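Local structure of SLH domain-containing protein (Pseudoflavonifractor capillosus, 4OJU) at the interface of chains A and B and the interface of chains A and C. The protein is of unknown function but carries a leucine-rich repeat segment of the BspA type that probably serves in protein binding, and the protein binds magnesium. Numbering follows the deposited sequence. Chains: chain A/B/C, hypothetical leucine rich repeat protein.

Contact 1: the interface of chains A and B. Residues chain A 124-127; chain B 138-141.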
loop_
_atom_site.group_PDB
_atom_site.type_symbol
_atom_site.label_atom_id
_atom_site.label_comp_id
_atom_site.label_asym_id
_atom_site.label_seq_id
_atom_site.Cartn_x
_atom_site.Cartn_y
_atom_site.Cartn_z
ATOM N N GLU A 124 2.188 -22.281 2.708
ATOM C CA GLU A 124 3.109 -22.392 1.576
ATOM C C GLU A 124 3.020 -21.207 0.643
ATOM O O GLU A 124 3.997 -20.891 -0.040
ATOM C CB GLU A 124 2.771 -23.669 0.782
ATOM C CG GLU A 124 3.135 -24.921 1.554
ATOM C CD GLU A 124 2.754 -26.220 0.885
ATOM O OE1 GLU A 124 2.580 -26.229 -0.356
ATOM O OE2 GLU A 124 2.604 -27.230 1.608
ATOM N N LYS A 125 1.846 -20.579 0.575
ATOM C CA LYS A 125 1.589 -19.525 -0.391
ATOM C C LYS A 125 0.553 -18.536 0.127
ATOM O O LYS A 125 -0.493 -18.924 0.650
ATOM C CB LYS A 125 1.058 -20.212 -1.683
ATOM C CG LYS A 125 0.839 -19.348 -2.900
ATOM C CD LYS A 125 0.283 -20.211 -4.040
ATOM C CE LYS A 125 -0.362 -19.401 -5.133
ATOM N NZ LYS A 125 -1.103 -20.268 -6.085
HETATM N N MSE A 126 0.831 -17.249 -0.125
HETATM C CA MSE A 126 -0.051 -16.122 0.199
HETATM C C MSE A 126 -0.194 -15.211 -1.002
HETATM O O MSE A 126 0.830 -14.758 -1.511
HETATM C CB MSE A 126 0.505 -15.297 1.381
HETATM C CG MSE A 126 0.609 -16.083 2.683
HETATM SE SE MSE A 126 1.127 -14.874 4.129
HETATM C CE MSE A 126 2.701 -13.980 3.402
ATOM N N ASP A 127 -1.442 -14.965 -1.469
ATOM C CA ASP A 127 -1.767 -14.001 -2.551
ATOM C C ASP A 127 -2.216 -12.710 -1.857
ATOM O O ASP A 127 -3.249 -12.759 -1.207
ATOM C CB ASP A 127 -2.880 -14.575 -3.458
ATOM C CG ASP A 127 -2.594 -15.950 -4.038
ATOM O OD1 ASP A 127 -1.457 -16.409 -3.933
ATOM O OD2 ASP A 127 -3.525 -16.569 -4.577
ATOM N N THR B 138 2.212 -12.769 -5.198
ATOM C CA THR B 138 2.270 -13.937 -4.320
ATOM C C THR B 138 3.636 -14.068 -3.640
ATOM O O THR B 138 4.677 -13.825 -4.262
ATOM C CB THR B 138 1.939 -15.185 -5.174
ATOM O OG1 THR B 138 0.645 -15.017 -5.734
ATOM C CG2 THR B 138 1.990 -16.489 -4.397
ATOM N N VAL B 139 3.622 -14.506 -2.367
ATOM C CA VAL B 139 4.806 -14.767 -1.575
ATOM C C VAL B 139 4.771 -16.264 -1.241
ATOM O O VAL B 139 3.723 -16.767 -0.819
ATOM C CB VAL B 139 4.886 -13.868 -0.312
ATOM C CG1 VAL B 139 6.020 -14.306 0.616
ATOM C CG2 VAL B 139 5.066 -12.407 -0.708
ATOM N N TYR B 140 5.882 -16.964 -1.462
ATOM C CA TYR B 140 5.992 -18.379 -1.156
ATOM C C TYR B 140 6.782 -18.581 0.101
ATOM O O TYR B 140 7.697 -17.810 0.381
ATOM C CB TYR B 140 6.656 -19.164 -2.305
ATOM C CG TYR B 140 5.865 -19.122 -3.590
ATOM C CD1 TYR B 140 4.827 -20.023 -3.826
ATOM C CD2 TYR B 140 6.161 -18.192 -4.579
ATOM C CE1 TYR B 140 4.078 -19.975 -5.009
ATOM C CE2 TYR B 140 5.425 -18.137 -5.764
ATOM C CZ TYR B 140 4.372 -19.013 -5.965
ATOM O OH TYR B 140 3.652 -18.934 -7.132
HETATM N N MSE B 141 6.436 -19.601 0.877
HETATM C CA MSE B 141 7.153 -19.894 2.107
HETATM C C MSE B 141 7.796 -21.251 2.000
HETATM O O MSE B 141 7.108 -22.220 1.654
HETATM C CB MSE B 141 6.230 -19.830 3.314
HETATM C CG MSE B 141 6.549 -18.683 4.235
HETATM SE SE MSE B 141 5.878 -16.989 3.633
HETATM C CE MSE B 141 3.983 -17.480 3.724
#

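Contact 2: the interface of chains A and C. Residues chain A 87, 110, 131-132, 134; chain C 105-106, 109-110, 131.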
loop_
_atom_site.group_PDB
_atom_site.type_symbol
_atom_site.label_atom_id
_atom_site.label_comp_id
_atom_site.label_asym_id
_atom_site.label_seq_id
_atom_site.Cartn_x
_atom_site.Cartn_y
_atom_site.Cartn_z
ATOM N N TYR A 87 -12.684 -6.132 5.050
ATOM C CA TYR A 87 -13.451 -4.981 5.539
ATOM C C TYR A 87 -14.026 -5.224 6.940
ATOM O O TYR A 87 -15.057 -4.650 7.297
ATOM C CB TYR A 87 -14.550 -4.557 4.529
ATOM C CG TYR A 87 -14.004 -4.416 3.125
ATOM C CD1 TYR A 87 -13.184 -3.344 2.778
ATOM C CD2 TYR A 87 -14.258 -5.382 2.158
ATOM C CE1 TYR A 87 -12.618 -3.246 1.506
ATOM C CE2 TYR A 87 -13.718 -5.281 0.874
ATOM C CZ TYR A 87 -12.884 -4.221 0.559
ATOM O OH TYR A 87 -12.355 -4.118 -0.703
ATOM N N SER A 110 -8.207 -4.567 3.906
ATOM C CA SER A 110 -8.878 -3.403 4.507
ATOM C C SER A 110 -9.458 -3.700 5.929
ATOM O O SER A 110 -10.625 -3.391 6.214
ATOM C CB SER A 110 -9.982 -2.914 3.563
ATOM O OG SER A 110 -10.619 -1.723 3.993
ATOM N N ARG A 131 -3.748 -6.294 1.648
ATOM C CA ARG A 131 -3.887 -5.031 0.915
ATOM C C ARG A 131 -4.889 -4.109 1.607
ATOM O O ARG A 131 -5.940 -4.585 2.051
ATOM C CB ARG A 131 -4.325 -5.279 -0.535
ATOM C CG ARG A 131 -4.080 -4.072 -1.457
ATOM C CD ARG A 131 -4.251 -4.496 -2.896
ATOM N NE ARG A 131 -4.136 -3.372 -3.823
ATOM C CZ ARG A 131 -4.303 -3.470 -5.141
ATOM N NH1 ARG A 131 -4.548 -4.646 -5.699
ATOM N NH2 ARG A 131 -4.202 -2.397 -5.909
ATOM N N TRP A 132 -4.526 -2.812 1.748
ATOM C CA TRP A 132 -5.330 -1.728 2.351
ATOM C C TRP A 132 -5.492 -1.871 3.869
ATOM O O TRP A 132 -6.131 -1.017 4.482
ATOM C CB TRP A 132 -6.735 -1.577 1.685
ATOM C CG TRP A 132 -6.702 -1.549 0.187
ATOM C CD1 TRP A 132 -5.989 -0.699 -0.603
ATOM C CD2 TRP A 132 -7.364 -2.463 -0.701
ATOM N NE1 TRP A 132 -6.174 -1.020 -1.930
ATOM C CE2 TRP A 132 -7.023 -2.089 -2.019
ATOM C CE3 TRP A 132 -8.243 -3.547 -0.509
ATOM C CZ2 TRP A 132 -7.485 -2.790 -3.142
ATOM C CZ3 TRP A 132 -8.748 -4.201 -1.625
ATOM C CH2 TRP A 132 -8.352 -3.832 -2.924
ATOM N N ASN A 134 -4.251 -0.897 6.784
ATOM C CA ASN A 134 -3.449 0.238 7.244
ATOM C C ASN A 134 -2.365 -0.130 8.281
ATOM O O ASN A 134 -1.180 0.098 8.020
ATOM C CB ASN A 134 -4.379 1.368 7.810
ATOM C CG ASN A 134 -5.359 2.013 6.817
ATOM O OD1 ASN A 134 -5.422 1.680 5.627
ATOM N ND2 ASN A 134 -6.110 3.022 7.270
ATOM N N GLU C 105 -14.353 5.781 -0.056
ATOM C CA GLU C 105 -13.295 4.812 0.206
ATOM C C GLU C 105 -13.241 3.699 -0.809
ATOM O O GLU C 105 -14.268 3.100 -1.153
ATOM C CB GLU C 105 -13.466 4.218 1.622
ATOM C CG GLU C 105 -12.252 3.383 1.985
ATOM C CD GLU C 105 -12.137 2.847 3.395
ATOM O OE1 GLU C 105 -13.186 2.563 4.022
ATOM O OE2 GLU C 105 -10.983 2.615 3.827
ATOM N N LEU C 106 -12.019 3.454 -1.323
ATOM C CA LEU C 106 -11.712 2.364 -2.250
ATOM C C LEU C 106 -12.650 2.328 -3.451
ATOM O O LEU C 106 -12.955 1.255 -3.968
ATOM C CB LEU C 106 -11.765 1.040 -1.462
ATOM C CG LEU C 106 -10.667 0.967 -0.378
ATOM C CD1 LEU C 106 -10.786 -0.293 0.440
ATOM C CD2 LEU C 106 -9.259 1.064 -0.983
ATOM N N ALA C 109 -10.787 0.357 -5.994
ATOM C CA ALA C 109 -9.953 -0.667 -5.339
ATOM C C ALA C 109 -9.563 -1.800 -6.288
ATOM O O ALA C 109 -10.426 -2.392 -6.924
ATOM C CB ALA C 109 -10.691 -1.258 -4.142
ATOM N N SER C 110 -8.253 -2.078 -6.398
ATOM C CA SER C 110 -7.735 -3.171 -7.230
ATOM C C SER C 110 -8.114 -2.995 -8.725
ATOM O O SER C 110 -8.327 -3.982 -9.430
ATOM C CB SER C 110 -8.219 -4.528 -6.695
ATOM O OG SER C 110 -7.612 -5.572 -7.431
ATOM N N ARG C 131 -4.158 4.286 -3.450
ATOM C CA ARG C 131 -4.502 2.974 -2.862
ATOM C C ARG C 131 -5.205 2.073 -3.867
ATOM O O ARG C 131 -5.281 0.864 -3.683
ATOM C CB ARG C 131 -5.463 3.149 -1.672
ATOM C CG ARG C 131 -4.971 3.967 -0.494
ATOM C CD ARG C 131 -6.169 4.133 0.444
ATOM N NE ARG C 131 -6.285 2.994 1.358
ATOM C CZ ARG C 131 -7.352 2.706 2.092
ATOM N NH1 ARG C 131 -8.456 3.441 1.993
ATOM N NH2 ARG C 131 -7.333 1.670 2.918
HETATM O O HOH W 1 -9.189 0.404 4.627
HETATM O O HOH W 2 -2.885 -0.838 -2.561
#

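Contact 1: the interface of chains A and B
A:Lys125 and B:Thr138 meet where two edge strands of BspA-type leucine-rich repeats, A 125-127 and B 138-141, pair antiparallel across the chain boundary. The coordinates alone do not show whether this two-fold pairing forms outside the crystal. It rests on backbone bonds in both directions: A:Met126 N donates to B:Val139 O, B:Val139 N returns a bond to A:Met126 O at 2.9 Å, and B:Met141 N reaches A:Glu124 O. A:Lys125 buries 44 Å² of surface. With its CG anti to the backbone N (chi1 -174°) and an extended chain beyond, it presents methylenes to chain B: CG touches the methyl CG2 of B:Thr138 at 3.4 Å, a tight contact, and lies 3.9 Å from CE1 of the B:Tyr140 ring, alongside which the lysine chain runs. The same CG2 sits 3.8 Å above the plane of that ring, so the methyl touches both the lysine chain and the tyrosine rim, which meet it from directions about at right angles. The other branch of B:Thr138, OG1, donates a hydrogen bond to the carboxylate OD1 of A:Asp127 (3.1 Å), approaching from above the carboxylate plane, 59° out of it. A valine here would probably leave A:Asp127 OD1 without this donor and its carboxylate freer to turn. On the other face of the paired strands, selenomethionines A:Met126 and B:Met141 cross obliquely, their CE methyls 3.7 Å apart.

Contact 2: the interface of chains A and C
A:Trp132, which buries 68 Å² against chain C, lays its indole against C:Leu106, C:Ala109, C:Ser110 and C:Arg131 where loops of two BspA-type leucine-rich repeat segments and a 3-10 turn of chain C meet, in what may be a crystal interface. Its CB lies 3.5 Å from the guanidinium NH2 of C:Arg131. Beyond it, CG, anti to the carbonyl carbon (chi1 -48°), and CD1 turn one face of the ring to C:Leu106, whose CD2 methyl makes a CH-pi contact 3.7 Å from the centroid of the five-membered ring. The other methyl of C:Leu106, CD1, meets A:Tyr87 CE1 at 3.6 Å in the plane of the ring, tip to tip. At the edge, the indole NE1 donates to the backbone carbonyl C:Arg131 O at 2.7 Å, fairly straight (156° at the hydrogen) and with the oxygen close to the ring plane. At the far end, CZ2 comes 3.4 Å from C:Ser110 N, and CH2 reaches the CB methyl of C:Ala109 at 3.7 Å. The opposite face is backed by A:Arg131, whose CG stands over the ring centre; with C:Leu106 it sandwiches the indole and should restrict its rotation. Water 2 joins A:Arg131 NE to C:Arg131 O, and water 1 links A:Ser110 OG with C:Arg131 NH2. Within chain C a salt bridge steadies the guanidinium, from NH1 to OE2 of the magnesium-binding C:Glu105 (3.2 Å), the oxygen lying in the guanidinium plane and using its anti lone pair.

The C-alpha centres of contact 1 and contact 2 lie about 20 Å apart, and the chain A residues described for the two contacts do not overlap. Strand 125-127 serves contact 1, while A:Arg131, A:Trp132 and A:Asn134 follow shortly after in sequence and serve contact 2. The two differ in kind: contact 1 extends a sheet through the backbone, whereas contact 2 packs side chains from loops and a 3-10 turn and recruits water. Chain A uses separate surfaces and so touches chains B and C at once; each interface is itself two-fold symmetric, consistent with the four-copy deposited assembly, which the coordinates alone do not establish in solution.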